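Local coordinates for protein probable hydrogenase maturation factor HypB (Methanocaldococcus jannaschii, PDB 2HF9) that binds GTP, probably hydrolyses it slowly, and probably takes part in inserting nickel into the metal centre of [NiFe] hydrogenases, at residues A[31-36]-A[109-114]; A[122-127]-A[138-143]; A[57-62]-A[66-71]. One frame throughout, in Å; residues are numbered along the deposited sequence.

Interaction 1: A[31-36]-A[109-114]. With ZN (zinc ion), chain D.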
loop_
_atom_site.group_PDB
_atom_site.type_symbol
_atom_site.label_atom_id
_atom_site.label_comp_id
_atom_site.label_asym_id
_atom_site.label_seq_id
_atom_site.Cartn_x
_atom_site.Cartn_y
_atom_site.Cartn_z
ATOM N N LYS A 31 12.984 22.892 -13.696
ATOM C CA LYS A 31 13.798 24.027 -14.119
ATOM C C LYS A 31 14.698 24.531 -12.985
ATOM O O LYS A 31 15.888 24.776 -13.198
ATOM C CB LYS A 31 12.903 25.133 -14.721
ATOM C CG LYS A 31 13.522 26.537 -14.951
ATOM C CD LYS A 31 14.997 26.564 -15.396
ATOM C CE LYS A 31 15.318 25.639 -16.559
ATOM N NZ LYS A 31 16.686 25.070 -16.385
ATOM N N LEU A 32 14.140 24.650 -11.780
ATOM C CA LEU A 32 14.915 25.070 -10.610
ATOM C C LEU A 32 16.045 24.084 -10.309
ATOM O O LEU A 32 17.176 24.489 -10.032
ATOM C CB LEU A 32 14.010 25.251 -9.383
ATOM C CG LEU A 32 14.668 25.595 -8.037
ATOM C CD1 LEU A 32 15.301 26.986 -8.044
ATOM C CD2 LEU A 32 13.666 25.464 -6.890
ATOM N N LEU A 33 15.728 22.793 -10.369
ATOM C CA LEU A 33 16.716 21.742 -10.141
ATOM C C LEU A 33 17.825 21.767 -11.197
ATOM O O LEU A 33 19.010 21.706 -10.851
ATOM C CB LEU A 33 16.040 20.367 -10.091
ATOM C CG LEU A 33 15.086 20.117 -8.915
ATOM C CD1 LEU A 33 14.197 18.926 -9.209
ATOM C CD2 LEU A 33 15.825 19.924 -7.598
ATOM N N ASN A 34 17.435 21.878 -12.470
ATOM C CA ASN A 34 18.388 21.955 -13.590
ATOM C C ASN A 34 19.323 23.158 -13.497
ATOM O O ASN A 34 20.505 23.069 -13.842
ATOM C CB ASN A 34 17.655 21.970 -14.936
ATOM C CG ASN A 34 17.044 20.622 -15.290
ATOM O OD1 ASN A 34 17.517 19.575 -14.852
ATOM N ND2 ASN A 34 15.988 20.647 -16.097
ATOM N N LYS A 35 18.771 24.270 -13.023
ATOM C CA LYS A 35 19.494 25.518 -12.809
ATOM C C LYS A 35 20.634 25.320 -11.813
ATOM O O LYS A 35 21.707 25.909 -11.957
ATOM C CB LYS A 35 18.514 26.559 -12.271
ATOM C CG LYS A 35 18.566 27.928 -12.926
ATOM C CD LYS A 35 17.147 28.516 -13.072
ATOM C CE LYS A 35 16.337 28.427 -11.766
ATOM N NZ LYS A 35 14.854 28.303 -11.992
ATOM N N HIS A 36 20.394 24.472 -10.813
ATOM C CA HIS A 36 21.374 24.192 -9.769
ATOM C C HIS A 36 22.083 22.845 -9.930
ATOM O O HIS A 36 22.807 22.415 -9.031
ATOM C CB HIS A 36 20.723 24.302 -8.392
ATOM C CG HIS A 36 20.222 25.675 -8.075
ATOM N ND1 HIS A 36 21.056 26.695 -7.667
ATOM C CD2 HIS A 36 18.976 26.203 -8.118
ATOM C CE1 HIS A 36 20.344 27.789 -7.466
ATOM N NE2 HIS A 36 19.080 27.519 -7.736
ATOM N N HIS A 109 8.078 23.767 -2.201
ATOM C CA HIS A 109 8.380 24.427 -0.928
ATOM C C HIS A 109 9.456 23.706 -0.122
ATOM O O HIS A 109 10.248 24.343 0.573
ATOM C CB HIS A 109 7.107 24.603 -0.102
ATOM C CG HIS A 109 6.215 25.688 -0.615
ATOM N ND1 HIS A 109 6.590 27.015 -0.610
ATOM C CD2 HIS A 109 4.982 25.645 -1.172
ATOM C CE1 HIS A 109 5.622 27.745 -1.134
ATOM N NE2 HIS A 109 4.634 26.939 -1.482
ATOM N N ALA A 110 9.484 22.379 -0.221
ATOM C CA ALA A 110 10.557 21.598 0.396
ATOM C C ALA A 110 11.915 22.017 -0.175
ATOM O O ALA A 110 12.899 22.112 0.565
ATOM C CB ALA A 110 10.319 20.108 0.201
ATOM N N LEU A 111 11.949 22.290 -1.481
ATOM C CA LEU A 111 13.163 22.741 -2.171
ATOM C C LEU A 111 13.731 24.047 -1.611
ATOM O O LEU A 111 14.936 24.282 -1.684
ATOM C CB LEU A 111 12.923 22.878 -3.682
ATOM C CG LEU A 111 12.561 21.626 -4.487
ATOM C CD1 LEU A 111 12.366 21.961 -5.957
ATOM C CD2 LEU A 111 13.609 20.542 -4.324
ATOM N N GLU A 112 12.858 24.881 -1.051
ATOM C CA GLU A 112 13.268 26.145 -0.431
ATOM C C GLU A 112 14.105 25.922 0.834
ATOM O O GLU A 112 14.894 26.790 1.219
ATOM C CB GLU A 112 12.045 27.028 -0.141
ATOM C CG GLU A 112 11.289 27.476 -1.400
ATOM C CD GLU A 112 9.899 28.036 -1.113
ATOM O OE1 GLU A 112 9.443 27.993 0.050
ATOM O OE2 GLU A 112 9.255 28.519 -2.064
ATOM N N ASP A 113 13.946 24.756 1.460
ATOM C CA ASP A 113 14.708 24.397 2.664
ATOM C C ASP A 113 16.048 23.707 2.366
ATOM O O ASP A 113 16.763 23.293 3.285
ATOM C CB ASP A 113 13.856 23.531 3.599
ATOM C CG ASP A 113 12.826 24.337 4.371
ATOM O OD1 ASP A 113 13.079 25.528 4.667
ATOM O OD2 ASP A 113 11.761 23.776 4.695
ATOM N N LEU A 114 16.380 23.588 1.084
ATOM C CA LEU A 114 17.628 22.966 0.657
ATOM C C LEU A 114 18.565 23.975 -0.007
ATOM O O LEU A 114 18.115 24.873 -0.721
ATOM C CB LEU A 114 17.342 21.813 -0.317
ATOM C CG LEU A 114 16.547 20.601 0.193
ATOM C CD1 LEU A 114 16.145 19.686 -0.960
ATOM C CD2 LEU A 114 17.328 19.824 1.246
HETATM ZN ZN ZN D . 2.561 27.294 -2.227
#

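Interaction 2: A[122-127]-A[138-143]. With MG (magnesium ion), chain C; GSP (5'-guanosine-diphosphate-monothiophosphate), chain E.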
loop_
_atom_site.group_PDB
_atom_site.type_symbol
_atom_site.label_atom_id
_atom_site.label_comp_id
_atom_site.label_asym_id
_atom_site.label_seq_id
_atom_site.Cartn_x
_atom_site.Cartn_y
_atom_site.Cartn_z
ATOM N N LEU A 122 18.891 14.439 -5.550
ATOM C CA LEU A 122 17.742 14.533 -4.658
ATOM C C LEU A 122 16.908 13.258 -4.722
ATOM O O LEU A 122 16.417 12.883 -5.788
ATOM C CB LEU A 122 16.878 15.755 -5.010
ATOM C CG LEU A 122 15.575 15.956 -4.223
ATOM C CD1 LEU A 122 15.828 16.147 -2.732
ATOM C CD2 LEU A 122 14.786 17.133 -4.787
ATOM N N PHE A 123 16.762 12.598 -3.578
ATOM C CA PHE A 123 15.915 11.412 -3.471
ATOM C C PHE A 123 14.648 11.784 -2.715
ATOM O O PHE A 123 14.708 12.203 -1.556
ATOM C CB PHE A 123 16.628 10.263 -2.740
ATOM C CG PHE A 123 17.901 9.784 -3.406
ATOM C CD1 PHE A 123 18.955 9.303 -2.624
ATOM C CD2 PHE A 123 18.046 9.799 -4.792
ATOM C CE1 PHE A 123 20.138 8.846 -3.209
ATOM C CE2 PHE A 123 19.229 9.349 -5.393
ATOM C CZ PHE A 123 20.278 8.872 -4.595
ATOM N N ILE A 124 13.505 11.639 -3.374
ATOM C CA ILE A 124 12.222 11.913 -2.740
ATOM C C ILE A 124 11.486 10.608 -2.464
ATOM O O ILE A 124 11.170 9.866 -3.398
ATOM C CB ILE A 124 11.323 12.819 -3.618
ATOM C CG1 ILE A 124 12.077 14.074 -4.072
ATOM C CG2 ILE A 124 10.030 13.174 -2.873
ATOM C CD1 ILE A 124 11.247 15.004 -4.954
ATOM N N GLU A 125 11.221 10.322 -1.190
ATOM C CA GLU A 125 10.387 9.172 -0.863
ATOM C C GLU A 125 8.929 9.590 -0.792
ATOM O O GLU A 125 8.513 10.294 0.131
ATOM C CB GLU A 125 10.810 8.477 0.430
ATOM C CG GLU A 125 10.012 7.201 0.677
ATOM C CD GLU A 125 10.573 6.343 1.782
ATOM O OE1 GLU A 125 11.765 6.484 2.104
ATOM O OE2 GLU A 125 9.819 5.521 2.345
ATOM N N ASN A 126 8.169 9.154 -1.790
ATOM C CA ASN A 126 6.749 9.430 -1.873
ATOM C C ASN A 126 5.996 8.618 -0.824
ATOM O O ASN A 126 6.572 7.739 -0.177
ATOM C CB ASN A 126 6.247 9.073 -3.275
ATOM C CG ASN A 126 5.175 10.015 -3.774
ATOM O OD1 ASN A 126 4.248 10.378 -3.044
ATOM N ND2 ASN A 126 5.288 10.404 -5.035
ATOM N N VAL A 127 4.711 8.900 -0.651
ATOM C CA VAL A 127 3.908 8.112 0.285
ATOM C C VAL A 127 3.682 6.707 -0.300
ATOM O O VAL A 127 3.625 6.543 -1.521
ATOM C CB VAL A 127 2.570 8.805 0.653
ATOM C CG1 VAL A 127 2.758 10.314 0.848
ATOM C CG2 VAL A 127 1.531 8.544 -0.393
ATOM N N LEU A 138 6.105 15.185 -9.582
ATOM C CA LEU A 138 6.675 16.001 -8.507
ATOM C C LEU A 138 7.660 17.052 -9.020
ATOM O O LEU A 138 8.079 17.940 -8.272
ATOM C CB LEU A 138 7.363 15.114 -7.459
ATOM C CG LEU A 138 6.550 14.024 -6.748
ATOM C CD1 LEU A 138 7.354 13.418 -5.603
ATOM C CD2 LEU A 138 5.231 14.553 -6.228
ATOM N N GLY A 139 8.016 16.950 -10.296
ATOM C CA GLY A 139 9.059 17.789 -10.880
ATOM C C GLY A 139 10.415 17.114 -10.818
ATOM O O GLY A 139 11.447 17.779 -10.767
ATOM N N THR A 140 10.401 15.783 -10.818
ATOM C CA THR A 140 11.624 14.983 -10.778
ATOM C C THR A 140 12.064 14.623 -12.194
ATOM O O THR A 140 11.286 14.738 -13.148
ATOM C CB THR A 140 11.427 13.687 -9.946
ATOM O OG1 THR A 140 10.330 12.931 -10.478
ATOM C CG2 THR A 140 11.134 14.022 -8.496
ATOM N N HIS A 141 13.315 14.196 -12.326
ATOM C CA HIS A 141 13.844 13.726 -13.601
ATOM C C HIS A 141 13.419 12.292 -13.896
ATOM O O HIS A 141 13.079 11.962 -15.033
ATOM C CB HIS A 141 15.366 13.869 -13.632
ATOM C CG HIS A 141 15.826 15.291 -13.563
ATOM N ND1 HIS A 141 16.063 15.939 -12.371
ATOM C CD2 HIS A 141 16.050 16.200 -14.539
ATOM C CE1 HIS A 141 16.434 17.183 -12.617
ATOM N NE2 HIS A 141 16.432 17.367 -13.925
ATOM N N LYS A 142 13.429 11.444 -12.868
ATOM C CA LYS A 142 13.029 10.047 -13.024
ATOM C C LYS A 142 12.098 9.565 -11.920
ATOM O O LYS A 142 12.131 10.053 -10.785
ATOM C CB LYS A 142 14.250 9.115 -13.105
ATOM C CG LYS A 142 15.198 9.371 -14.269
ATOM C CD LYS A 142 14.611 8.963 -15.615
ATOM C CE LYS A 142 15.508 9.430 -16.753
ATOM N NZ LYS A 142 14.891 9.164 -18.079
ATOM N N ARG A 143 11.275 8.587 -12.277
ATOM C CA ARG A 143 10.358 7.962 -11.348
ATOM C C ARG A 143 10.737 6.499 -11.155
ATOM O O ARG A 143 10.967 5.769 -12.123
ATOM C CB ARG A 143 8.929 8.109 -11.857
ATOM C CG ARG A 143 8.433 9.554 -11.831
ATOM C CD ARG A 143 7.257 9.791 -12.764
ATOM N NE ARG A 143 6.033 9.110 -12.330
ATOM C CZ ARG A 143 5.154 9.608 -11.461
ATOM N NH1 ARG A 143 5.354 10.793 -10.897
ATOM N NH2 ARG A 143 4.076 8.906 -11.138
HETATM MG MG MG C . 10.024 4.273 4.074
HETATM P PG GSP E . 7.223 2.721 4.125
HETATM O O3B GSP E . 8.115 1.417 3.820
HETATM S S1G GSP E . 5.865 2.757 3.063
HETATM O O2G GSP E . 6.761 2.586 5.587
HETATM O O3G GSP E . 8.096 3.977 3.968
HETATM P PB GSP E . 9.394 1.387 2.836
HETATM O O1B GSP E . 8.928 1.092 1.466
HETATM O O2B GSP E . 10.224 2.603 2.914
HETATM P PA GSP E . 11.384 -0.115 4.339
HETATM O O1A GSP E . 12.655 0.368 3.748
HETATM O O2A GSP E . 11.105 0.530 5.649
HETATM O O3A GSP E . 10.146 0.044 3.323
HETATM O "O5'" GSP E . 11.453 -1.712 4.442
HETATM C "C5'" GSP E . 10.359 -2.461 4.934
HETATM C "C4'" GSP E . 10.862 -3.752 5.571
HETATM O "O4'" GSP E . 11.338 -4.647 4.579
HETATM C "C3'" GSP E . 12.012 -3.538 6.541
HETATM O "O3'" GSP E . 11.785 -4.425 7.613
HETATM C "C2'" GSP E . 13.240 -3.958 5.762
HETATM O "O2'" GSP E . 14.239 -4.492 6.589
HETATM C "C1'" GSP E . 12.678 -5.029 4.848
HETATM N N9 GSP E . 13.330 -5.193 3.539
HETATM C C8 GSP E . 13.510 -4.254 2.553
HETATM N N7 GSP E . 14.103 -4.863 1.502
HETATM C C5 GSP E . 14.285 -6.171 1.797
HETATM C C6 GSP E . 14.835 -7.237 1.086
HETATM O O6 GSP E . 15.274 -7.067 -0.050
HETATM N N1 GSP E . 14.874 -8.492 1.669
HETATM C C2 GSP E . 14.378 -8.683 2.948
HETATM N N2 GSP E . 14.424 -9.888 3.507
HETATM N N3 GSP E . 13.831 -7.624 3.649
HETATM C C4 GSP E . 13.788 -6.391 3.074
HETATM O O HOH W 1 10.260 3.119 5.742
#

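Interaction 3: A[57-62]-A[66-71]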
loop_
_atom_site.group_PDB
_atom_site.type_symbol
_atom_site.label_atom_id
_atom_site.label_comp_id
_atom_site.label_asym_id
_atom_site.label_seq_id
_atom_site.Cartn_x
_atom_site.Cartn_y
_atom_site.Cartn_z
ATOM N N LYS A 57 20.790 2.667 1.219
ATOM C CA LYS A 57 21.876 2.004 0.498
ATOM C C LYS A 57 22.456 2.888 -0.603
ATOM O O LYS A 57 23.674 2.931 -0.789
ATOM C CB LYS A 57 21.419 0.653 -0.079
ATOM C CG LYS A 57 21.089 -0.413 0.969
ATOM C CD LYS A 57 22.316 -0.842 1.750
ATOM C CE LYS A 57 22.009 -1.995 2.691
ATOM N NZ LYS A 57 23.237 -2.377 3.452
ATOM N N LEU A 58 21.586 3.593 -1.328
ATOM C CA LEU A 58 22.035 4.529 -2.361
ATOM C C LEU A 58 22.872 5.681 -1.801
ATOM O O LEU A 58 23.916 6.021 -2.370
ATOM C CB LEU A 58 20.856 5.061 -3.179
ATOM C CG LEU A 58 20.184 4.070 -4.139
ATOM C CD1 LEU A 58 18.926 4.690 -4.726
ATOM C CD2 LEU A 58 21.128 3.624 -5.249
ATOM N N ILE A 59 22.418 6.273 -0.696
ATOM C CA ILE A 59 23.195 7.303 0.008
ATOM C C ILE A 59 24.598 6.790 0.356
ATOM O O ILE A 59 25.598 7.395 -0.035
ATOM C CB ILE A 59 22.480 7.809 1.289
ATOM C CG1 ILE A 59 21.195 8.561 0.926
ATOM C CG2 ILE A 59 23.407 8.729 2.110
ATOM C CD1 ILE A 59 20.211 8.697 2.085
ATOM N N ASP A 60 24.659 5.668 1.073
ATOM C CA ASP A 60 25.933 5.066 1.490
ATOM C C ASP A 60 26.911 4.881 0.334
ATOM O O ASP A 60 28.114 5.105 0.483
ATOM C CB ASP A 60 25.694 3.703 2.149
ATOM C CG ASP A 60 25.061 3.813 3.517
ATOM O OD1 ASP A 60 24.882 4.943 4.008
ATOM O OD2 ASP A 60 24.738 2.758 4.105
ATOM N N ASN A 61 26.388 4.471 -0.815
ATOM C CA ASN A 61 27.241 4.067 -1.922
ATOM C C ASN A 61 27.520 5.158 -2.956
ATOM O O ASN A 61 28.384 4.991 -3.815
ATOM C CB ASN A 61 26.713 2.766 -2.544
ATOM C CG ASN A 61 26.896 1.574 -1.610
ATOM O OD1 ASN A 61 28.017 1.097 -1.416
ATOM N ND2 ASN A 61 25.801 1.112 -1.002
ATOM N N LEU A 62 26.830 6.291 -2.834
ATOM C CA LEU A 62 26.995 7.398 -3.779
ATOM C C LEU A 62 27.515 8.686 -3.137
ATOM O O LEU A 62 27.886 9.622 -3.850
ATOM C CB LEU A 62 25.677 7.683 -4.515
ATOM C CG LEU A 62 25.162 6.643 -5.514
ATOM C CD1 LEU A 62 23.715 6.955 -5.913
ATOM C CD2 LEU A 62 26.061 6.554 -6.738
ATOM N N TYR A 66 28.687 12.122 -4.873
ATOM C CA TYR A 66 27.624 13.126 -4.939
ATOM C C TYR A 66 27.227 13.644 -3.566
ATOM O O TYR A 66 27.255 12.905 -2.579
ATOM C CB TYR A 66 26.374 12.545 -5.599
ATOM C CG TYR A 66 26.567 12.034 -7.003
ATOM C CD1 TYR A 66 26.693 10.669 -7.255
ATOM C CD2 TYR A 66 26.618 12.914 -8.082
ATOM C CE1 TYR A 66 26.864 10.193 -8.552
ATOM C CE2 TYR A 66 26.790 12.451 -9.378
ATOM C CZ TYR A 66 26.911 11.092 -9.605
ATOM O OH TYR A 66 27.082 10.640 -10.888
ATOM N N LYS A 67 26.841 14.914 -3.520
ATOM C CA LYS A 67 26.198 15.484 -2.341
ATOM C C LYS A 67 24.703 15.211 -2.468
ATOM O O LYS A 67 24.074 15.576 -3.464
ATOM C CB LYS A 67 26.482 16.984 -2.241
ATOM C CG LYS A 67 27.962 17.315 -2.041
ATOM C CD LYS A 67 28.242 18.779 -2.327
ATOM C CE LYS A 67 29.729 19.044 -2.486
ATOM N NZ LYS A 67 29.965 20.443 -2.940
ATOM N N ILE A 68 24.142 14.549 -1.464
ATOM C CA ILE A 68 22.791 14.007 -1.574
ATOM C C ILE A 68 21.838 14.628 -0.554
ATOM O O ILE A 68 22.171 14.769 0.626
ATOM C CB ILE A 68 22.794 12.454 -1.452
ATOM C CG1 ILE A 68 23.676 11.829 -2.542
ATOM C CG2 ILE A 68 21.369 11.889 -1.536
ATOM C CD1 ILE A 68 24.195 10.438 -2.205
ATOM N N ALA A 69 20.659 15.012 -1.037
ATOM C CA ALA A 69 19.572 15.475 -0.183
ATOM C C ALA A 69 18.382 14.548 -0.357
ATOM O O ALA A 69 18.241 13.900 -1.398
ATOM C CB ALA A 69 19.180 16.901 -0.538
ATOM N N CYS A 70 17.535 14.490 0.667
ATOM C CA CYS A 70 16.288 13.737 0.604
ATOM C C CYS A 70 15.078 14.555 1.029
ATOM O O CYS A 70 15.181 15.478 1.841
ATOM C CB CYS A 70 16.361 12.488 1.482
ATOM S SG CYS A 70 17.677 11.353 1.043
ATOM N N ILE A 71 13.935 14.199 0.454
ATOM C CA ILE A 71 12.632 14.635 0.928
ATOM C C ILE A 71 11.880 13.362 1.306
ATOM O O ILE A 71 11.695 12.472 0.472
ATOM C CB ILE A 71 11.854 15.437 -0.155
ATOM C CG1 ILE A 71 12.526 16.792 -0.402
ATOM C CG2 ILE A 71 10.389 15.635 0.257
ATOM C CD1 ILE A 71 12.120 17.476 -1.716
#

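Interaction 1: A[31-36]-A[109-114]
Leu111 fits its two methyl branches against two successive leucines of the facing helix, Leu32 and Leu33. Its CD1 comes alongside Leu32, whose CD2 stands 3.9 Å from Leu111 CD1, and these two side chains run past one another in opposite directions. The other branch meets Leu33 nearly at a right angle, with Leu111 CD2 4.0 Å from Leu33 CD2. The torsions explain the reach: Leu32 carries CG opposite its backbone N (chi1 176°), which brings CD2 up against Leu111, whereas Leu33, with CG beside its N, starts off obliquely and reaches Leu111 through its tip. These three side chains make up the tight part, which is small and wholly apolar, and of them Leu111 and Leu33 are buried while Leu32 keeps some exposure.

On the far side of helix 104-111 the character changes. His109 and Glu112 are exposed and turned from the leucines. His109 NE2 holds the zinc ion at 2.2 Å, with His105, one helical turn earlier, as the second protein ligand seen. The other ring nitrogen, ND1, donates to Glu112 OE1 at 3.1 Å with a nearly straight bond of 167°. The carboxylate oxygen lies in the ring plane, though the ring nitrogen stands above the plane of the carboxylate. This bond should limit rotation of the ring and may make NE2 a somewhat better zinc ligand.

The packing thus joins the C-terminal ends of helices 18-35 and 104-111, the latter running into the type I turn from Leu111 to Leu114. Leu33 and Leu111 both rest on Leu122 of strand 121-125, while Ala110 touches Ile71 of strand 68-74 and Val92 of strand 90-95, so both helices lie over the same face of the sheet.

Interaction 2: A[122-127]-A[138-143]
The side-chain amide of Asn126 has Leu138 CD1 well above its plane, 3.7 Å from Asn126 ND2, a meeting of methyl and amide rather than a polar bond. OD1 is engaged differently: Val127 N lies in the carbonyl plane, on a lone pair of Asn126 OD1 at 2.9 Å, and the backbone N of Leu102 also donates to this oxygen. Together they fix how the amide is turned. The carboxylate of Glu125, on the other face, binds the magnesium ion through OE2 at 2.1 Å, beside the nucleotide oxygens O3G and O2B, a water, Thr52 and Asp80.

In the sheet of this P-loop NTPase, Phe123 and Glu125 point to the helix 51-62 side, Glu125 reaching the metal at the strand's C-terminal end, while Ile124 and Asn126 point to the other. There Ile124 spreads its branches: with CG2 anti to the backbone N, CG1 beside it (chi1 -51°) and CD1 stretched on (chi2 179°), CG2 touches Leu138 CD1 at 3.8 Å and CD1 reaches Thr140 CG2 at 3.7 Å. Strand 39-45 lies between strands 121-125 and 142-148, so residues 138-140 lean across it, with Leu138 and Thr140 also touching Asp42.

Interaction 3: A[57-62]-A[66-71]
Ile68 is the bump of this contact, and the hollow it fills lies on the helix between Ile59 and Leu62. Its CD1 drops onto the helix surface, 3.9 Å from Leu62 CB and 4.0 Å from Ile59 CA, while its other branch, CG2, faces Ile59 CG1 at 4.1 Å. Further along the strand Ile59 becomes the projecting part: its CD1 presses on Cys70 SG at 3.8 Å. Tyr66 closes the opposite end, lying side by side with Leu62 and pointing the same way, with Leu62 CD2 4.1 Å from Tyr66 CE1. With CG set beside the backbone N (chi1 -59°), the ring runs along Leu62 and carries OH to Glu219 of helix 211-224. Cut back to an alanine, this position would probably leave one flank of Leu62 uncovered and Glu219 without its phenolic partner.

Helix 51-62 follows the P-loop and returns through a short turn into strand 68-74, residues 57-62 and 68-71 running nearly antiparallel at 168°, as the second half of a beta-alpha-beta crossover whose first strand is 39-45. The turn is pinned by Tyr66 N donating to Leu62 O at 2.8 Å. Apart from this backbone bond the contact is greasy, so the fit of helix to strand probably rests on shape and burial, with directional bonding concentrated where the helix ends.

In the fold
Along the chain, interaction 3 comes within the loop that interaction 1 closes, and interaction 2 follows both. Their centres lie about 12 Å (1 to 2), 13 Å (2 to 3) and 17 Å (1 to 3) apart, all round one parallel sheet. Strands 68-74 and 121-125 are neighbours in it, tied by backbone bonds between Phe123 or Glu125 and Ile71, which couples interactions 2 and 3 directly. Interactions 1 and 2 meet where Asn34 OD1 probably hydrogen-bonds His141 NE2. Helix 51-62 packs on one face of the sheet, helices 18-35 and 104-111 on the other; strand 121-125 touches the zinc-bearing helix through Leu122 and the magnesium ion through Glu125.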